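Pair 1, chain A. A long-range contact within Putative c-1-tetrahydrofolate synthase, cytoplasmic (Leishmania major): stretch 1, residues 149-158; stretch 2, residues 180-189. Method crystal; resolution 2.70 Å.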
# COMPACT_ATOMS: atom_id res chain seq x y z
N ALA A 149 1.26 10.88 -8.61
CA ALA A 149 2.17 10.39 -7.58
C ALA A 149 3.58 10.21 -8.13
O ALA A 149 4.54 10.74 -7.58
CB ALA A 149 1.65 9.08 -7.00
N LYS A 150 3.69 9.48 -9.24
CA LYS A 150 4.99 9.20 -9.85
C LYS A 150 5.69 10.48 -10.31
O LYS A 150 6.90 10.63 -10.15
CB LYS A 150 4.83 8.23 -11.03
CG LYS A 150 6.15 7.63 -11.52
CD LYS A 150 6.05 7.13 -12.96
CE LYS A 150 7.19 6.20 -13.34
NZ LYS A 150 6.98 5.59 -14.69
N GLY A 151 4.91 11.41 -10.87
CA GLY A 151 5.44 12.69 -11.36
C GLY A 151 5.95 13.61 -10.27
O GLY A 151 6.75 14.50 -10.53
N VAL A 152 5.47 13.42 -9.04
CA VAL A 152 6.01 14.14 -7.89
C VAL A 152 7.42 13.64 -7.57
O VAL A 152 8.32 14.44 -7.32
CB VAL A 152 5.11 13.99 -6.65
CG1 VAL A 152 5.82 14.50 -5.40
CG2 VAL A 152 3.78 14.73 -6.87
N ILE A 153 7.60 12.32 -7.56
CA ILE A 153 8.92 11.74 -7.31
C ILE A 153 9.92 12.12 -8.41
O ILE A 153 11.07 12.43 -8.12
CB ILE A 153 8.85 10.20 -7.14
CG1 ILE A 153 8.47 9.83 -5.70
CG2 ILE A 153 10.19 9.56 -7.41
CD1 ILE A 153 7.15 10.36 -5.25
N VAL A 154 9.46 12.12 -9.66
CA VAL A 154 10.32 12.47 -10.80
C VAL A 154 10.73 13.95 -10.76
O VAL A 154 11.86 14.29 -11.09
CB VAL A 154 9.65 12.14 -12.15
CG1 VAL A 154 10.45 12.71 -13.31
CG2 VAL A 154 9.50 10.62 -12.31
N LEU A 155 9.81 14.82 -10.35
CA LEU A 155 10.14 16.21 -10.04
C LEU A 155 11.36 16.32 -9.14
O LEU A 155 12.25 17.14 -9.38
CB LEU A 155 8.95 16.92 -9.38
CG LEU A 155 8.11 17.87 -10.24
CD1 LEU A 155 8.07 17.46 -11.70
CD2 LEU A 155 6.69 17.95 -9.67
N LEU A 156 11.40 15.50 -8.09
CA LEU A 156 12.52 15.51 -7.14
C LEU A 156 13.80 14.97 -7.77
O LEU A 156 14.81 15.67 -7.80
CB LEU A 156 12.17 14.68 -5.89
CG LEU A 156 10.99 15.19 -5.05
CD1 LEU A 156 10.56 14.12 -4.07
CD2 LEU A 156 11.35 16.47 -4.32
N LYS A 157 13.74 13.74 -8.28
CA LYS A 157 14.89 13.10 -8.93
C LYS A 157 15.55 14.02 -9.96
O LYS A 157 16.78 14.13 -10.01
CB LYS A 157 14.45 11.83 -9.65
CG LYS A 157 14.19 10.63 -8.75
CD LYS A 157 14.02 9.36 -9.57
CE LYS A 157 14.13 8.10 -8.73
NZ LYS A 157 12.90 7.87 -7.93
N ARG A 158 14.71 14.67 -10.77
CA ARG A 158 15.19 15.51 -11.86
C ARG A 158 15.70 16.88 -11.41
O ARG A 158 16.37 17.56 -12.18
CB ARG A 158 14.09 15.68 -12.91
CG ARG A 158 14.00 14.48 -13.84
CD ARG A 158 12.96 14.67 -14.91
NE ARG A 158 13.29 13.94 -16.13
CZ ARG A 158 14.02 14.44 -17.13
NH1 ARG A 158 14.51 15.67 -17.09
NH2 ARG A 158 14.26 13.68 -18.19
N PRO A 180 -0.38 6.91 -2.38
CA PRO A 180 0.65 6.37 -3.25
C PRO A 180 2.01 7.07 -3.13
O PRO A 180 3.03 6.39 -3.04
CB PRO A 180 0.07 6.55 -4.66
CG PRO A 180 -1.16 7.37 -4.51
CD PRO A 180 -1.60 7.29 -3.11
N VAL A 181 2.02 8.41 -3.11
CA VAL A 181 3.28 9.15 -3.05
C VAL A 181 4.03 8.91 -1.75
O VAL A 181 5.26 8.94 -1.73
CB VAL A 181 3.10 10.68 -3.25
CG1 VAL A 181 2.45 11.33 -2.04
CG2 VAL A 181 4.44 11.33 -3.52
N ALA A 182 3.31 8.67 -0.66
CA ALA A 182 3.93 8.35 0.62
C ALA A 182 4.72 7.05 0.52
O ALA A 182 5.80 6.94 1.10
CB ALA A 182 2.90 8.26 1.72
N ALA A 183 4.20 6.07 -0.21
CA ALA A 183 4.86 4.78 -0.37
C ALA A 183 6.02 4.86 -1.36
O ALA A 183 7.00 4.14 -1.22
CB ALA A 183 3.88 3.72 -0.81
N LEU A 184 5.90 5.72 -2.37
CA LEU A 184 6.97 5.90 -3.35
C LEU A 184 8.19 6.53 -2.69
O LEU A 184 9.32 6.13 -2.97
CB LEU A 184 6.49 6.75 -4.54
CG LEU A 184 5.41 6.12 -5.44
CD1 LEU A 184 4.81 7.16 -6.38
CD2 LEU A 184 5.96 4.94 -6.23
N LEU A 185 7.96 7.49 -1.80
CA LEU A 185 9.04 8.11 -1.03
C LEU A 185 9.71 7.13 -0.06
O LEU A 185 10.93 7.18 0.12
CB LEU A 185 8.52 9.33 -0.26
CG LEU A 185 8.19 10.58 -1.08
CD1 LEU A 185 7.68 11.68 -0.18
CD2 LEU A 185 9.39 11.05 -1.88
N MET A 186 8.93 6.25 0.57
CA MET A 186 9.49 5.22 1.45
C MET A 186 10.27 4.20 0.64
O MET A 186 11.32 3.73 1.07
CB MET A 186 8.40 4.50 2.25
CG MET A 186 8.92 3.32 3.08
SD MET A 186 7.79 2.76 4.36
CE MET A 186 6.38 2.26 3.38
N LYS A 187 9.74 3.87 -0.53
CA LYS A 187 10.42 2.99 -1.48
C LYS A 187 11.76 3.61 -1.91
O LYS A 187 12.72 2.89 -2.21
CB LYS A 187 9.51 2.76 -2.69
CG LYS A 187 10.05 1.85 -3.77
CD LYS A 187 9.16 1.93 -5.01
CE LYS A 187 9.42 0.77 -5.96
NZ LYS A 187 10.88 0.61 -6.27
N GLU A 188 11.81 4.94 -1.92
CA GLU A 188 13.04 5.67 -2.21
C GLU A 188 13.89 5.88 -0.94
O GLU A 188 14.92 6.57 -0.98
CB GLU A 188 12.71 7.01 -2.89
CG GLU A 188 13.42 7.20 -4.22
CD GLU A 188 12.85 6.34 -5.34
OE1 GLU A 188 11.65 6.01 -5.31
OE2 GLU A 188 13.60 6.01 -6.28
N ASN A 189 13.45 5.28 0.17
CA ASN A 189 14.18 5.24 1.44
C ASN A 189 14.20 6.55 2.23
O ASN A 189 15.08 6.78 3.06
CB ASN A 189 15.59 4.66 1.26
CG ASN A 189 15.56 3.19 0.91
OD1 ASN A 189 14.55 2.51 1.08
ND2 ASN A 189 16.69 2.68 0.41

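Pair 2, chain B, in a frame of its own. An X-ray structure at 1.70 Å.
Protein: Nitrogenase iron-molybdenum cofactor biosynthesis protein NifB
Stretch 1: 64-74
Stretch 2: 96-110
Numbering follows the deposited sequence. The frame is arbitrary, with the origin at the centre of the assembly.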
# COMPACT_ATOMS: atom_id res chain seq x y z
N THR B 64 14.76 -13.97 6.66
CA THR B 64 14.29 -14.92 5.67
C THR B 64 12.83 -15.27 5.98
O THR B 64 12.32 -15.02 7.08
CB THR B 64 15.14 -16.19 5.68
OG1 THR B 64 14.83 -16.96 6.84
CG2 THR B 64 16.63 -15.83 5.72
N ALA B 65 12.16 -15.86 4.99
CA ALA B 65 10.77 -16.27 5.21
C ALA B 65 10.66 -17.26 6.37
O ALA B 65 9.73 -17.18 7.18
CB ALA B 65 10.18 -16.87 3.93
N ASP B 66 11.62 -18.19 6.47
CA ASP B 66 11.56 -19.17 7.54
C ASP B 66 11.90 -18.55 8.89
O ASP B 66 11.33 -18.94 9.92
CB ASP B 66 12.48 -20.35 7.23
CG ASP B 66 11.86 -21.30 6.22
OD1 ASP B 66 10.79 -21.88 6.52
OD2 ASP B 66 12.45 -21.49 5.14
N ASP B 67 12.82 -17.59 8.91
CA ASP B 67 13.09 -16.87 10.16
C ASP B 67 11.88 -16.04 10.59
O ASP B 67 11.63 -15.89 11.80
CB ASP B 67 14.31 -15.97 10.00
N ALA B 68 11.12 -15.51 9.63
CA ALA B 68 9.92 -14.75 9.97
C ALA B 68 8.83 -15.64 10.55
O ALA B 68 8.12 -15.24 11.48
CB ALA B 68 9.40 -14.01 8.73
N ILE B 69 8.69 -16.86 10.02
CA ILE B 69 7.77 -17.83 10.61
C ILE B 69 8.13 -18.11 12.06
O ILE B 69 7.27 -18.09 12.96
CB ILE B 69 7.76 -19.13 9.78
CG1 ILE B 69 7.19 -18.88 8.39
CG2 ILE B 69 6.98 -20.23 10.52
CD1 ILE B 69 5.70 -18.61 8.36
N LYS B 70 9.41 -18.38 12.32
CA LYS B 70 9.85 -18.67 13.69
C LYS B 70 9.62 -17.48 14.60
O LYS B 70 9.24 -17.63 15.77
CB LYS B 70 11.32 -19.08 13.70
N HIS B 71 9.84 -16.27 14.08
CA HIS B 71 9.56 -15.06 14.84
C HIS B 71 8.08 -14.98 15.22
O HIS B 71 7.75 -14.71 16.38
CB HIS B 71 9.98 -13.83 14.02
CG HIS B 71 9.65 -12.52 14.67
ND1 HIS B 71 10.32 -12.05 15.78
CD2 HIS B 71 8.73 -11.58 14.36
CE1 HIS B 71 9.82 -10.88 16.13
NE2 HIS B 71 8.85 -10.57 15.28
N VAL B 72 7.18 -15.22 14.26
CA VAL B 72 5.75 -15.14 14.57
C VAL B 72 5.37 -16.16 15.64
O VAL B 72 4.62 -15.85 16.57
CB VAL B 72 4.90 -15.32 13.29
CG1 VAL B 72 3.44 -15.45 13.66
CG2 VAL B 72 5.10 -14.15 12.35
N GLU B 73 5.88 -17.39 15.51
CA GLU B 73 5.53 -18.43 16.48
C GLU B 73 6.07 -18.11 17.87
O GLU B 73 5.42 -18.40 18.87
CB GLU B 73 6.06 -19.79 16.01
N LYS B 74 7.26 -17.51 17.94
CA LYS B 74 7.77 -17.11 19.25
C LYS B 74 6.95 -15.95 19.81
O LYS B 74 6.61 -15.95 21.00
CB LYS B 74 9.25 -16.75 19.16
N GLU B 96 10.19 -12.23 -3.79
CA GLU B 96 9.71 -13.60 -3.71
C GLU B 96 9.54 -14.08 -2.27
O GLU B 96 8.68 -14.92 -2.00
CB GLU B 96 10.67 -14.53 -4.46
N GLU B 97 10.35 -13.56 -1.33
CA GLU B 97 10.24 -14.00 0.06
C GLU B 97 8.84 -13.78 0.61
O GLU B 97 8.34 -14.58 1.41
CB GLU B 97 11.27 -13.29 0.94
N THR B 98 8.19 -12.68 0.20
CA THR B 98 6.82 -12.41 0.64
C THR B 98 5.90 -13.59 0.38
O THR B 98 5.13 -14.00 1.26
CB THR B 98 6.29 -11.17 -0.07
OG1 THR B 98 7.14 -10.06 0.25
CG2 THR B 98 4.85 -10.88 0.34
N PHE B 99 5.93 -14.12 -0.84
CA PHE B 99 5.03 -15.20 -1.19
C PHE B 99 5.46 -16.52 -0.55
O PHE B 99 4.60 -17.33 -0.19
CB PHE B 99 4.95 -15.33 -2.72
CG PHE B 99 4.55 -14.04 -3.40
CD1 PHE B 99 3.21 -13.76 -3.62
CD2 PHE B 99 5.50 -13.11 -3.78
CE1 PHE B 99 2.83 -12.57 -4.23
CE2 PHE B 99 5.13 -11.93 -4.38
CZ PHE B 99 3.80 -11.66 -4.60
N GLU B 100 6.77 -16.74 -0.37
CA GLU B 100 7.21 -17.92 0.36
C GLU B 100 6.71 -17.88 1.80
O GLU B 100 6.26 -18.90 2.34
CB GLU B 100 8.73 -18.04 0.32
N PHE B 101 6.76 -16.70 2.42
CA PHE B 101 6.30 -16.55 3.80
C PHE B 101 4.81 -16.81 3.92
O PHE B 101 4.36 -17.53 4.81
CB PHE B 101 6.65 -15.15 4.31
CG PHE B 101 6.03 -14.83 5.65
CD1 PHE B 101 6.58 -15.33 6.82
CD2 PHE B 101 4.90 -14.03 5.73
CE1 PHE B 101 6.01 -15.05 8.05
CE2 PHE B 101 4.32 -13.74 6.95
CZ PHE B 101 4.88 -14.25 8.12
N PHE B 102 4.00 -16.19 3.04
CA PHE B 102 2.56 -16.42 3.18
C PHE B 102 2.17 -17.85 2.82
O PHE B 102 1.18 -18.36 3.34
CB PHE B 102 1.78 -15.41 2.34
CG PHE B 102 1.68 -14.06 2.99
CD1 PHE B 102 1.11 -13.92 4.25
CD2 PHE B 102 2.20 -12.94 2.37
CE1 PHE B 102 1.03 -12.69 4.87
CE2 PHE B 102 2.12 -11.69 2.98
CZ PHE B 102 1.55 -11.57 4.23
N LYS B 103 2.95 -18.52 1.96
CA LYS B 103 2.70 -19.94 1.72
C LYS B 103 2.84 -20.74 3.00
O LYS B 103 1.97 -21.55 3.35
CB LYS B 103 3.66 -20.47 0.65
CG LYS B 103 3.26 -20.16 -0.79
CD LYS B 103 4.32 -20.63 -1.78
CE LYS B 103 3.80 -20.57 -3.21
NZ LYS B 103 4.71 -19.77 -4.08
N LYS B 104 3.92 -20.50 3.75
CA LYS B 104 4.16 -21.24 4.99
C LYS B 104 3.17 -20.82 6.07
O LYS B 104 2.72 -21.66 6.87
CB LYS B 104 5.59 -21.00 5.47
CG LYS B 104 6.66 -21.35 4.44
CD LYS B 104 8.03 -20.88 4.91
CE LYS B 104 9.04 -20.93 3.78
NZ LYS B 104 9.28 -22.33 3.31
N ALA B 105 2.84 -19.53 6.14
CA ALA B 105 1.91 -19.05 7.16
C ALA B 105 0.52 -19.64 6.95
O ALA B 105 -0.22 -19.83 7.93
CB ALA B 105 1.84 -17.53 7.14
N SER B 106 0.16 -19.93 5.70
CA SER B 106 -1.10 -20.59 5.39
C SER B 106 -1.23 -21.91 6.15
O SER B 106 -2.29 -22.23 6.69
CB SER B 106 -1.18 -20.85 3.89
OG SER B 106 -1.75 -19.74 3.22
N LYS B 107 -0.15 -22.69 6.17
CA LYS B 107 -0.17 -23.96 6.87
C LYS B 107 -0.10 -23.76 8.38
O LYS B 107 -0.91 -24.29 9.14
CB LYS B 107 0.97 -24.85 6.38
N LYS B 108 0.87 -22.96 8.84
CA LYS B 108 1.14 -22.87 10.27
C LYS B 108 0.12 -22.00 11.00
O LYS B 108 -0.11 -22.20 12.19
CB LYS B 108 2.55 -22.33 10.51
N PHE B 109 -0.52 -21.05 10.31
CA PHE B 109 -1.35 -20.04 10.96
C PHE B 109 -2.63 -19.81 10.16
O PHE B 109 -2.88 -18.72 9.64
CB PHE B 109 -0.58 -18.73 11.12
CG PHE B 109 0.81 -18.90 11.67
CD1 PHE B 109 0.99 -19.40 12.95
CD2 PHE B 109 1.92 -18.55 10.93
CE1 PHE B 109 2.27 -19.56 13.47
CE2 PHE B 109 3.19 -18.71 11.44
CZ PHE B 109 3.37 -19.21 12.71
N PRO B 110 -3.50 -20.83 10.08
CA PRO B 110 -4.75 -20.64 9.33
C PRO B 110 -5.69 -19.64 9.97
O PRO B 110 -6.46 -18.98 9.26
CB PRO B 110 -5.36 -22.05 9.33
CG PRO B 110 -4.83 -22.69 10.57
CD PRO B 110 -3.43 -22.15 10.73

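The two pairs differ most sharply at one matched position, V181(A) in pair 1 and F101(B) in pair 2. V181(A) meets the facing helix with a short branch, whereas F101(B), with chi1 at t, carries a ring into a pocket formed by A65(B), A68(B), I69(B) and V72(B). Its CA-to-CB bond points sideways, but the end of the side chain comes nearer, and V72(B) CG2 reaches the ring edge, 4.2 Å from F101(B) CZ.

The backbone beneath is nearly the same. Both pairs cross two helices with axes 9.0 Å apart at closest approach, at -40° in pair 1 and -42° in pair 2, and 14 central residues superpose with an RMSD of 0.5 Å. In each, an alanine marks the tightest register: A149(A) CA lies 4.8 Å from V181(A) CA, and A65(B) CA lies 4.7 Å from F101(B) CA. The small side chain permits this approach while still filling space. A149(A) CB packs 3.8 Å from P180(A) CB; A65(B) sits as a knob among E97(B), E100(B), F101(B) and K104(B).

One turn on, I153(A) matches I69(B), and both use CD1 to span the wider gap. I153(A) CD1 lies 3.4 Å from V181(A) CG2 and 3.7 Å from L184(A) CB; I69(B) CD1 lies 3.6 Å from F101(B) CE1 and 3.8 Å from K104(B) CB. Their chi2 rotamers differ, p in I153(A) and m in I69(B).

The bulk is distributed differently around this isoleucine. V152(A) is matched by A68(B), whose CB lies 3.6 Å from F101(B) CE1, so a smaller residue faces the larger ring. L185(A), matched by A105(B), places CD2 3.9 Å from L156(A) CD1. In pair 2, V72(B), the match of L156(A), instead packs CG1 over one face of F109(B), 4.1 Å from the ring centroid in a CH-pi contact. F109(B), the first residue to leave helical phi/psi, has no superposed counterpart, and its ring helps raise the buried surface from 395 to 514 Å².

The salt bridges that are modelled lie at different points. In pair 1, K157(A) NZ donates to E188(A) OE2 at 2.6 Å, just after the second helix; the matching E73(B) and K108(B) are not modelled past CB, so that site cannot be compared. In pair 2, D66(B) OD1 lies 3.6 Å from K104(B) NZ, a looser pairing without a hydrogen bond. K104(B) superposes on L184(A), so its aliphatic chain runs where a leucine packs in pair 1; K104(B) CD passes 3.3 Å from D66(B) OD1.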